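Local structure of extracellular ligand-binding receptor (Desulfohalobium retbaense DSM 5692, 5ERE) at residues A[421-426]-A[436-441]; A[380-385]-A[452-457]; A[431-436]-A[457-462]. The protein probably acts as an extracellular receptor, holding ketoleucine in a periplasmic-binding-protein module and cytosine in one domain of a tandem PAS-type sensor. One frame throughout, in Å; residues are numbered along the deposited sequence.

How the contacts relate
All three contacts reach one antiparallel sheet of the cytosine-binding sensor domain. Strands 378-385, 449-457, 434-443 and 422-423 lie side by side in that order, so contact 2 joins the first two and contact 1 the last two, with centres about 9 Å apart. Contact 3 lies about 13 Å from the centre of each, where strand 449-457 runs out into helix 461-470. It shares Ile436 with contact 1 and Thr457 with contact 2. Along the chain, contact 1 is nested inside the loop closed by contact 2, while contact 3 alternates with both. Cytosine touches all three, so distant pieces of sequence build one pocket on the sheet.

Contact 1: A[421-426]-A[436-441]; sequences PVLSQA and IDLEHP. With CYT (6-aminopyrimidin-2(1H)-one), chain C.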
loop_
_atom_site.group_PDB
_atom_site.type_symbol
_atom_site.label_atom_id
_atom_site.label_comp_id
_atom_site.label_asym_id
_atom_site.label_seq_id
_atom_site.Cartn_x
_atom_site.Cartn_y
_atom_site.Cartn_z
ATOM N N PRO A 421 25.105 11.927 -25.297
ATOM C CA PRO A 421 24.660 10.943 -24.307
ATOM C C PRO A 421 23.621 9.987 -24.859
ATOM O O PRO A 421 22.859 10.351 -25.742
ATOM C CB PRO A 421 24.027 11.788 -23.208
ATOM C CG PRO A 421 24.529 13.175 -23.425
ATOM C CD PRO A 421 24.805 13.309 -24.882
ATOM N N VAL A 422 23.573 8.793 -24.300
ATOM C CA VAL A 422 22.572 7.793 -24.691
ATOM C C VAL A 422 22.020 7.077 -23.455
ATOM O O VAL A 422 22.670 7.016 -22.387
ATOM C CB VAL A 422 23.166 6.770 -25.675
ATOM C CG1 VAL A 422 23.578 7.450 -26.983
ATOM C CG2 VAL A 422 24.387 6.028 -25.060
ATOM N N LEU A 423 20.794 6.578 -23.585
ATOM C CA LEU A 423 20.214 5.631 -22.640
ATOM C C LEU A 423 19.941 4.395 -23.453
ATOM O O LEU A 423 19.282 4.494 -24.482
ATOM C CB LEU A 423 18.926 6.167 -21.978
ATOM C CG LEU A 423 18.279 5.245 -20.922
ATOM C CD1 LEU A 423 19.176 5.140 -19.642
ATOM C CD2 LEU A 423 16.892 5.681 -20.546
ATOM N N SER A 424 20.437 3.230 -23.016
ATOM C CA SER A 424 20.263 2.025 -23.826
ATOM C C SER A 424 18.848 1.460 -23.716
ATOM O O SER A 424 18.095 1.762 -22.788
ATOM C CB SER A 424 21.278 0.931 -23.428
ATOM O OG SER A 424 20.913 0.310 -22.209
ATOM N N GLN A 425 18.489 0.636 -24.698
ATOM C CA GLN A 425 17.391 -0.305 -24.565
ATOM C C GLN A 425 17.806 -1.341 -23.521
ATOM O O GLN A 425 18.968 -1.418 -23.202
ATOM C CB GLN A 425 17.119 -1.022 -25.899
ATOM C CG GLN A 425 16.882 -0.155 -27.098
ATOM C CD GLN A 425 15.593 0.665 -26.998
ATOM O OE1 GLN A 425 14.692 0.354 -26.209
ATOM N NE2 GLN A 425 15.507 1.722 -27.799
ATOM N N ALA A 426 16.874 -2.157 -23.045
ATOM C CA ALA A 426 17.194 -3.255 -22.122
ATOM C C ALA A 426 17.851 -4.422 -22.861
ATOM O O ALA A 426 17.189 -5.149 -23.586
ATOM C CB ALA A 426 15.937 -3.714 -21.415
ATOM N N ILE A 436 19.964 -1.846 -18.316
ATOM C CA ILE A 436 19.876 -0.533 -18.981
ATOM C C ILE A 436 21.068 0.344 -18.553
ATOM O O ILE A 436 21.343 0.458 -17.359
ATOM C CB ILE A 436 18.548 0.192 -18.644
ATOM C CG1 ILE A 436 17.368 -0.574 -19.248
ATOM C CG2 ILE A 436 18.557 1.639 -19.187
ATOM C CD1 ILE A 436 16.027 -0.165 -18.675
ATOM N N ASP A 437 21.784 0.841 -19.569
ATOM C CA ASP A 437 23.029 1.610 -19.499
ATOM C C ASP A 437 22.795 3.089 -19.840
ATOM O O ASP A 437 22.208 3.394 -20.882
ATOM C CB ASP A 437 24.042 0.992 -20.491
ATOM C CG ASP A 437 25.426 1.665 -20.448
ATOM O OD1 ASP A 437 25.786 2.261 -19.423
ATOM O OD2 ASP A 437 26.164 1.580 -21.451
ATOM N N LEU A 438 23.227 4.005 -18.975
ATOM C CA LEU A 438 23.221 5.433 -19.294
ATOM C C LEU A 438 24.651 5.893 -19.486
ATOM O O LEU A 438 25.477 5.743 -18.568
ATOM C CB LEU A 438 22.529 6.236 -18.180
ATOM C CG LEU A 438 22.557 7.769 -18.240
ATOM C CD1 LEU A 438 22.016 8.315 -19.514
ATOM C CD2 LEU A 438 21.751 8.304 -17.076
ATOM N N GLU A 439 24.960 6.419 -20.672
ATOM C CA GLU A 439 26.332 6.857 -20.984
ATOM C C GLU A 439 26.440 8.297 -21.433
ATOM O O GLU A 439 25.595 8.802 -22.173
ATOM C CB GLU A 439 26.954 5.990 -22.070
ATOM C CG GLU A 439 26.968 4.489 -21.767
ATOM C CD GLU A 439 28.342 3.809 -21.952
ATOM O OE1 GLU A 439 29.371 4.501 -22.154
ATOM O OE2 GLU A 439 28.396 2.556 -21.867
ATOM N N HIS A 440 27.490 8.963 -20.976
ATOM C CA HIS A 440 27.842 10.277 -21.504
ATOM C C HIS A 440 29.210 10.202 -22.159
ATOM O O HIS A 440 30.113 9.522 -21.653
ATOM C CB HIS A 440 27.836 11.346 -20.410
ATOM C CG HIS A 440 26.468 11.807 -20.021
ATOM N ND1 HIS A 440 26.052 13.110 -20.187
ATOM C CD2 HIS A 440 25.417 11.141 -19.494
ATOM C CE1 HIS A 440 24.808 13.229 -19.750
ATOM N NE2 HIS A 440 24.401 12.047 -19.331
ATOM N N PRO A 441 29.374 10.922 -23.275
ATOM C CA PRO A 441 30.695 11.013 -23.890
ATOM C C PRO A 441 31.641 11.862 -23.065
ATOM O O PRO A 441 31.225 12.769 -22.325
ATOM C CB PRO A 441 30.414 11.681 -25.239
ATOM C CG PRO A 441 29.215 12.540 -24.977
ATOM C CD PRO A 441 28.386 11.777 -23.974
HETATM N N3 CYT C . 28.255 -3.210 -19.236
HETATM C C4 CYT C . 28.450 -1.978 -18.767
HETATM N N1 CYT C . 27.696 -2.301 -21.365
HETATM C C2 CYT C . 27.877 -3.412 -20.531
HETATM O O2 CYT C . 27.654 -4.559 -20.980
HETATM N N4 CYT C . 28.839 -1.851 -17.467
HETATM C C5 CYT C . 28.271 -0.823 -19.605
HETATM C C6 CYT C . 27.899 -1.025 -20.880
#
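Asp437 and Ser424 meet beside the cytosine pocket, where segments 421-426 and 436-441 run antiparallel and pair through Val422-Glu439 and Leu423-Leu438. With CG anti to its backbone N (chi1 -177°), Asp437 carries that atom to 3.7 Å from CYT C6; its OD2 is nearer still, at 3.2 Å from CYT C6. Glu439, two residues on and on the same face, brings OE2 to 2.5 Å from Asp437 OD2, so close that one acid probably holds a proton. Asp437 OD1 also bonds Ser454 and OD2 bonds Gln411, while Glu439 OE1 bonds Ser452. Behind the carboxylate, Ser424 grips the Asp437 backbone twice. Its N donates to Asp437 O (2.8 Å), and its OG accepts from Asp437 N in a nearly straight bond (175°). A short hydroxyl suits the place because OG is close enough to donate to Gln425 O as well. In the hydrogen-bonded pair, Val422 and Glu439 lie side by side.

On the other face Leu423 and Leu438 are apolar: Leu423 CD1 packs on Ile436 CG2 (3.6 Å) and on Leu438 CB (3.8 Å). Beyond, Pro421 CB stands over the centre of the His440 ring, 3.8 Å from the centroid, a CH-pi contact for a flat ring whose NE2 bonds Asp344. Helix 410-418 packs on Val422 and Glu439, helix 324-357 on Leu438 and His440, and strand 553-561 on Leu423 and Ile436; strand 449-457 pairs with the far edge of 434-443.

Contact 2: A[380-385]-A[452-457]; sequences NCVTVD and SVSVLT. With CYT (6-aminopyrimidin-2(1H)-one), chain C.
One wall of the cytosine pocket is the antiparallel pair of strands 380-385 and 452-457, at the heart of the PAS-like (Cache) sheet, with Asn380, Val382, Ser454 and Leu456 turned to the ligand. A water joins the two strands to the base: it donates to Asn380 OD1 (3.0 Å) and to Ser454 OG (2.8 Å) and accepts from CYT N4 (2.8 Å). Three bonds thus fix the water, which relays the amino group to Asn380 and Ser454. Asn380 CG sits between its own backbone N and carbonyl carbon (chi1 66°), a position from which OD1 lies 3.8 Å from Leu456 CB. The amide is further steadied by ND2, bonded to Glu431, while Ser454 OG also bonds Asp437. Apolar branches flank the amino group: Val382 CG1 approaches CYT N4 to 3.7 Å, and Leu456 CD2 comes up to the same nitrogen and to Asn380 OD1. Val382 CG2 presses on Ser454 CB at 3.5 Å, so a branched side chain fits against a small one.

The backbones are joined at both ends, by Leu456 N to Asn380 O (3.0 Å) and by the reciprocal bonds of Val384 and Ser452. In the middle, Ser454 N gives a good bond to Val382 O, but the return bond from Val382 N to Ser454 O is long (3.3 Å). On the other face lie Cys381, Thr383, Val453 and Val455, compact residues suited to packing under helices. Helix 362-374 lies on Cys381 and Thr383, and helix 324-357 on Thr383, Val453 and Val455; strands 390-394 and 434-443 continue the sheet on its two sides.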
loop_
_atom_site.group_PDB
_atom_site.type_symbol
_atom_site.label_atom_id
_atom_site.label_comp_id
_atom_site.label_asym_id
_atom_site.label_seq_id
_atom_site.Cartn_x
_atom_site.Cartn_y
_atom_site.Cartn_z
ATOM N N ASN A 380 26.975 -1.124 -11.551
ATOM C CA ASN A 380 28.340 -0.604 -11.555
ATOM C C ASN A 380 28.519 0.567 -12.509
ATOM O O ASN A 380 27.580 0.988 -13.187
ATOM C CB ASN A 380 29.369 -1.707 -11.861
ATOM C CG ASN A 380 29.267 -2.289 -13.271
ATOM O OD1 ASN A 380 28.789 -1.664 -14.197
ATOM N ND2 ASN A 380 29.781 -3.495 -13.430
ATOM N N CYS A 381 29.741 1.076 -12.547
ATOM C CA CYS A 381 30.123 2.195 -13.389
ATOM C C CYS A 381 31.409 1.871 -14.117
ATOM O O CYS A 381 32.355 1.324 -13.535
ATOM C CB CYS A 381 30.299 3.489 -12.561
ATOM S SG CYS A 381 28.887 3.981 -11.552
ATOM N N VAL A 382 31.450 2.209 -15.397
ATOM C CA VAL A 382 32.629 1.965 -16.199
ATOM C C VAL A 382 33.012 3.158 -17.037
ATOM O O VAL A 382 32.200 4.077 -17.297
ATOM C CB VAL A 382 32.449 0.767 -17.133
ATOM C CG1 VAL A 382 32.129 -0.488 -16.356
ATOM C CG2 VAL A 382 31.359 1.049 -18.175
ATOM N N THR A 383 34.260 3.137 -17.477
ATOM C CA THR A 383 34.687 3.976 -18.573
ATOM C C THR A 383 34.993 3.055 -19.726
ATOM O O THR A 383 35.358 1.896 -19.519
ATOM C CB THR A 383 35.906 4.846 -18.225
ATOM O OG1 THR A 383 36.977 4.026 -17.746
ATOM C CG2 THR A 383 35.509 5.865 -17.186
ATOM N N VAL A 384 34.815 3.605 -20.927
ATOM C CA VAL A 384 34.873 2.896 -22.204
ATOM C C VAL A 384 35.641 3.770 -23.198
ATOM O O VAL A 384 35.262 4.921 -23.422
ATOM C CB VAL A 384 33.454 2.613 -22.766
ATOM C CG1 VAL A 384 33.527 1.829 -24.077
ATOM C CG2 VAL A 384 32.608 1.869 -21.747
ATOM N N ASP A 385 36.706 3.242 -23.798
ATOM C CA ASP A 385 37.546 4.059 -24.685
ATOM C C ASP A 385 36.978 4.230 -26.105
ATOM O O ASP A 385 35.929 3.664 -26.467
ATOM C CB ASP A 385 38.983 3.487 -24.761
ATOM C CG ASP A 385 39.073 2.118 -25.445
ATOM O OD1 ASP A 385 38.180 1.740 -26.239
ATOM O OD2 ASP A 385 40.081 1.411 -25.193
ATOM N N SER A 452 33.711 7.214 -23.172
ATOM C CA SER A 452 32.454 7.454 -22.478
ATOM C C SER A 452 32.481 6.919 -21.066
ATOM O O SER A 452 33.277 6.045 -20.736
ATOM C CB SER A 452 31.287 6.814 -23.245
ATOM O OG SER A 452 31.490 5.407 -23.383
ATOM N N VAL A 453 31.569 7.449 -20.256
ATOM C CA VAL A 453 31.388 7.008 -18.895
ATOM C C VAL A 453 29.948 6.570 -18.719
ATOM O O VAL A 453 29.011 7.198 -19.252
ATOM C CB VAL A 453 31.807 8.129 -17.887
ATOM C CG1 VAL A 453 30.989 9.399 -18.085
ATOM C CG2 VAL A 453 31.702 7.651 -16.449
ATOM N N SER A 454 29.790 5.459 -17.995
ATOM C CA SER A 454 28.526 4.698 -17.878
ATOM C C SER A 454 28.027 4.420 -16.448
ATOM O O SER A 454 28.826 4.206 -15.528
ATOM C CB SER A 454 28.705 3.361 -18.586
ATOM O OG SER A 454 27.770 2.378 -18.154
ATOM N N VAL A 455 26.710 4.473 -16.257
ATOM C CA VAL A 455 26.054 3.828 -15.113
ATOM C C VAL A 455 25.179 2.739 -15.687
ATOM O O VAL A 455 24.332 3.026 -16.511
ATOM C CB VAL A 455 25.178 4.777 -14.259
ATOM C CG1 VAL A 455 24.387 4.003 -13.203
ATOM C CG2 VAL A 455 26.053 5.815 -13.544
ATOM N N LEU A 456 25.424 1.507 -15.247
ATOM C CA LEU A 456 24.568 0.377 -15.540
ATOM C C LEU A 456 23.619 0.149 -14.352
ATOM O O LEU A 456 24.049 0.021 -13.204
ATOM C CB LEU A 456 25.434 -0.868 -15.827
ATOM C CG LEU A 456 24.722 -2.213 -15.812
ATOM C CD1 LEU A 456 23.699 -2.301 -16.915
ATOM C CD2 LEU A 456 25.748 -3.374 -15.935
ATOM N N THR A 457 22.317 0.105 -14.611
ATOM C CA THR A 457 21.344 -0.047 -13.519
ATOM C C THR A 457 21.256 -1.522 -13.047
ATOM O O THR A 457 21.646 -2.420 -13.757
ATOM C CB THR A 457 19.940 0.448 -13.928
ATOM O OG1 THR A 457 19.531 -0.255 -15.096
ATOM C CG2 THR A 457 19.941 1.940 -14.230
HETATM N N3 CYT C . 28.255 -3.210 -19.236
HETATM C C4 CYT C . 28.450 -1.978 -18.767
HETATM N N1 CYT C . 27.696 -2.301 -21.365
HETATM C C2 CYT C . 27.877 -3.412 -20.531
HETATM O O2 CYT C . 27.654 -4.559 -20.980
HETATM N N4 CYT C . 28.839 -1.851 -17.467
HETATM C C5 CYT C . 28.271 -0.823 -19.605
HETATM C C6 CYT C . 27.899 -1.025 -20.880
HETATM O O HOH W 1 28.599 0.638 -16.153
#

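Contact 3: A[431-436]-A[457-462]; sequences EGFVGI and TQPDFF. With CYT (6-aminopyrimidin-2(1H)-one), chain C; ACY (acetic acid), chain D.
Thr457 and Ile436 join by a backbone bond just before the chain leaves the sheet through a type I beta turn, Gln458 to Phe461, and enters helix 461-470. Ile436 O takes two bonds from Thr457: one from N (2.9 Å, 175°), nearly along the C=O axis, and one from OG1 (3.0 Å), in the carbonyl plane on a lone pair. A threonine suits this place because OG1, set between its backbone N and carbonyl carbon (chi1 56°), can reach the same acceptor as the backbone. Thr457 O is buried without a polar partner; the edge of the Phe433 ring faces it, with CE1 at 3.5 Å. Two residues before Phe433, Glu431 takes CYT N3 on OE1 (2.7 Å) and CYT N4 on OE2 (2.8 Å); the N3 bond implies a proton between the two, consistent with a tautomer carrying hydrogen on N3.

Gln458 opens the turn, its O receiving Phe461 N. Pro459 then lays CG over the centre of the Phe433 ring, 3.8 Å from the centroid, a CH-pi contact in which the two side chains cross at about a right angle. Gly435 leaves room for that ring, and a water bridges Val434 O and Pro459 O.

Asp460 holds the N-cap position, but its side chain makes no capping bond. An acetic acid molecule, probably from the crystallisation liquor, instead accepts from Phe462 N through OXT. Phe461 CD2 lies over the centre of the Phe462 ring, whose CE2 meets Ile436 CD1 at 3.3 Å.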
loop_
_atom_site.group_PDB
_atom_site.type_symbol
_atom_site.label_atom_id
_atom_site.label_comp_id
_atom_site.label_asym_id
_atom_site.label_seq_id
_atom_site.Cartn_x
_atom_site.Cartn_y
_atom_site.Cartn_z
ATOM N N GLU A 431 28.014 -8.134 -17.738
ATOM C CA GLU A 431 27.873 -8.470 -16.328
ATOM C C GLU A 431 26.958 -9.668 -16.068
ATOM O O GLU A 431 26.944 -10.185 -14.954
ATOM C CB GLU A 431 27.359 -7.250 -15.554
ATOM C CG GLU A 431 28.395 -6.162 -15.379
ATOM C CD GLU A 431 28.589 -5.233 -16.556
ATOM O OE1 GLU A 431 27.914 -5.356 -17.627
ATOM O OE2 GLU A 431 29.455 -4.349 -16.401
ATOM N N GLY A 432 26.198 -10.088 -17.088
ATOM C CA GLY A 432 25.391 -11.298 -17.028
ATOM C C GLY A 432 23.884 -11.157 -16.874
ATOM O O GLY A 432 23.220 -12.109 -16.472
ATOM N N PHE A 433 23.329 -9.983 -17.167
ATOM C CA PHE A 433 21.883 -9.813 -17.061
ATOM C C PHE A 433 21.375 -8.773 -18.060
ATOM O O PHE A 433 22.156 -8.000 -18.631
ATOM C CB PHE A 433 21.494 -9.453 -15.615
ATOM C CG PHE A 433 22.030 -8.106 -15.134
ATOM C CD1 PHE A 433 21.318 -6.921 -15.394
ATOM C CD2 PHE A 433 23.234 -8.018 -14.457
ATOM C CE1 PHE A 433 21.793 -5.680 -14.959
ATOM C CE2 PHE A 433 23.723 -6.766 -14.018
ATOM C CZ PHE A 433 23.001 -5.605 -14.277
ATOM N N VAL A 434 20.070 -8.785 -18.289
ATOM C CA VAL A 434 19.426 -7.806 -19.169
ATOM C C VAL A 434 19.265 -6.511 -18.368
ATOM O O VAL A 434 18.536 -6.479 -17.367
ATOM C CB VAL A 434 18.078 -8.304 -19.660
ATOM C CG1 VAL A 434 17.406 -7.324 -20.571
ATOM C CG2 VAL A 434 18.265 -9.626 -20.398
ATOM N N GLY A 435 19.965 -5.467 -18.781
ATOM C CA GLY A 435 19.913 -4.221 -18.043
ATOM C C GLY A 435 19.840 -3.007 -18.945
ATOM O O GLY A 435 19.704 -3.117 -20.162
ATOM N N ILE A 436 19.964 -1.846 -18.316
ATOM C CA ILE A 436 19.876 -0.533 -18.981
ATOM C C ILE A 436 21.068 0.344 -18.553
ATOM O O ILE A 436 21.343 0.458 -17.359
ATOM C CB ILE A 436 18.548 0.192 -18.644
ATOM C CG1 ILE A 436 17.368 -0.574 -19.248
ATOM C CG2 ILE A 436 18.557 1.639 -19.187
ATOM C CD1 ILE A 436 16.027 -0.165 -18.675
ATOM N N THR A 457 22.317 0.105 -14.611
ATOM C CA THR A 457 21.344 -0.047 -13.519
ATOM C C THR A 457 21.256 -1.522 -13.047
ATOM O O THR A 457 21.646 -2.420 -13.757
ATOM C CB THR A 457 19.940 0.448 -13.928
ATOM O OG1 THR A 457 19.531 -0.255 -15.096
ATOM C CG2 THR A 457 19.941 1.940 -14.230
ATOM N N GLN A 458 20.755 -1.721 -11.834
ATOM C CA GLN A 458 20.512 -3.031 -11.227
ATOM C C GLN A 458 19.569 -3.878 -12.075
ATOM O O GLN A 458 18.766 -3.300 -12.777
ATOM C CB GLN A 458 19.875 -2.847 -9.857
ATOM C CG GLN A 458 20.784 -2.251 -8.771
ATOM C CD GLN A 458 21.623 -3.306 -8.055
ATOM O OE1 GLN A 458 21.198 -4.455 -7.909
ATOM N NE2 GLN A 458 22.817 -2.916 -7.590
ATOM N N PRO A 459 19.662 -5.221 -11.983
ATOM C CA PRO A 459 18.748 -6.125 -12.697
ATOM C C PRO A 459 17.295 -5.885 -12.325
ATOM O O PRO A 459 16.451 -6.053 -13.181
ATOM C CB PRO A 459 19.173 -7.534 -12.246
ATOM C CG PRO A 459 20.459 -7.416 -11.595
ATOM C CD PRO A 459 20.655 -5.967 -11.174
ATOM N N ASP A 460 17.006 -5.504 -11.085
ATOM C CA ASP A 460 15.624 -5.305 -10.653
ATOM C C ASP A 460 15.278 -3.816 -10.525
ATOM O O ASP A 460 14.504 -3.431 -9.655
ATOM C CB ASP A 460 15.366 -5.990 -9.319
ATOM C CG ASP A 460 16.164 -5.374 -8.196
ATOM O OD1 ASP A 460 17.193 -4.729 -8.521
ATOM O OD2 ASP A 460 15.740 -5.493 -7.017
ATOM N N PHE A 461 15.871 -3.000 -11.394
ATOM C CA PHE A 461 15.712 -1.544 -11.356
ATOM C C PHE A 461 14.223 -1.138 -11.346
ATOM O O PHE A 461 13.725 -0.489 -10.425
ATOM C CB PHE A 461 16.447 -0.921 -12.570
ATOM C CG PHE A 461 16.177 0.558 -12.754
ATOM C CD1 PHE A 461 16.796 1.509 -11.920
ATOM C CD2 PHE A 461 15.326 0.994 -13.734
ATOM C CE1 PHE A 461 16.540 2.851 -12.076
ATOM C CE2 PHE A 461 15.066 2.356 -13.891
ATOM C CZ PHE A 461 15.669 3.273 -13.075
ATOM N N PHE A 462 13.490 -1.511 -12.378
ATOM C CA PHE A 462 12.114 -1.083 -12.434
ATOM C C PHE A 462 11.265 -1.681 -11.334
ATOM O O PHE A 462 10.513 -0.972 -10.684
ATOM C CB PHE A 462 11.517 -1.423 -13.796
ATOM C CG PHE A 462 11.970 -0.521 -14.899
ATOM C CD1 PHE A 462 11.616 0.817 -14.906
ATOM C CD2 PHE A 462 12.736 -1.013 -15.945
ATOM C CE1 PHE A 462 12.029 1.655 -15.927
ATOM C CE2 PHE A 462 13.161 -0.187 -16.965
ATOM C CZ PHE A 462 12.801 1.153 -16.957
HETATM N N3 CYT C . 28.255 -3.210 -19.236
HETATM C C4 CYT C . 28.450 -1.978 -18.767
HETATM N N1 CYT C . 27.696 -2.301 -21.365
HETATM C C2 CYT C . 27.877 -3.412 -20.531
HETATM O O2 CYT C . 27.654 -4.559 -20.980
HETATM N N4 CYT C . 28.839 -1.851 -17.467
HETATM C C5 CYT C . 28.271 -0.823 -19.605
HETATM C C6 CYT C . 27.899 -1.025 -20.880
HETATM C C ACY D . 13.622 -4.692 -13.859
HETATM O O ACY D . 12.985 -4.781 -12.765
HETATM O OXT ACY D . 14.217 -3.662 -14.249
HETATM C CH3 ACY D . 13.685 -5.897 -14.781
HETATM O O HOH W 2 17.232 -7.772 -15.430
#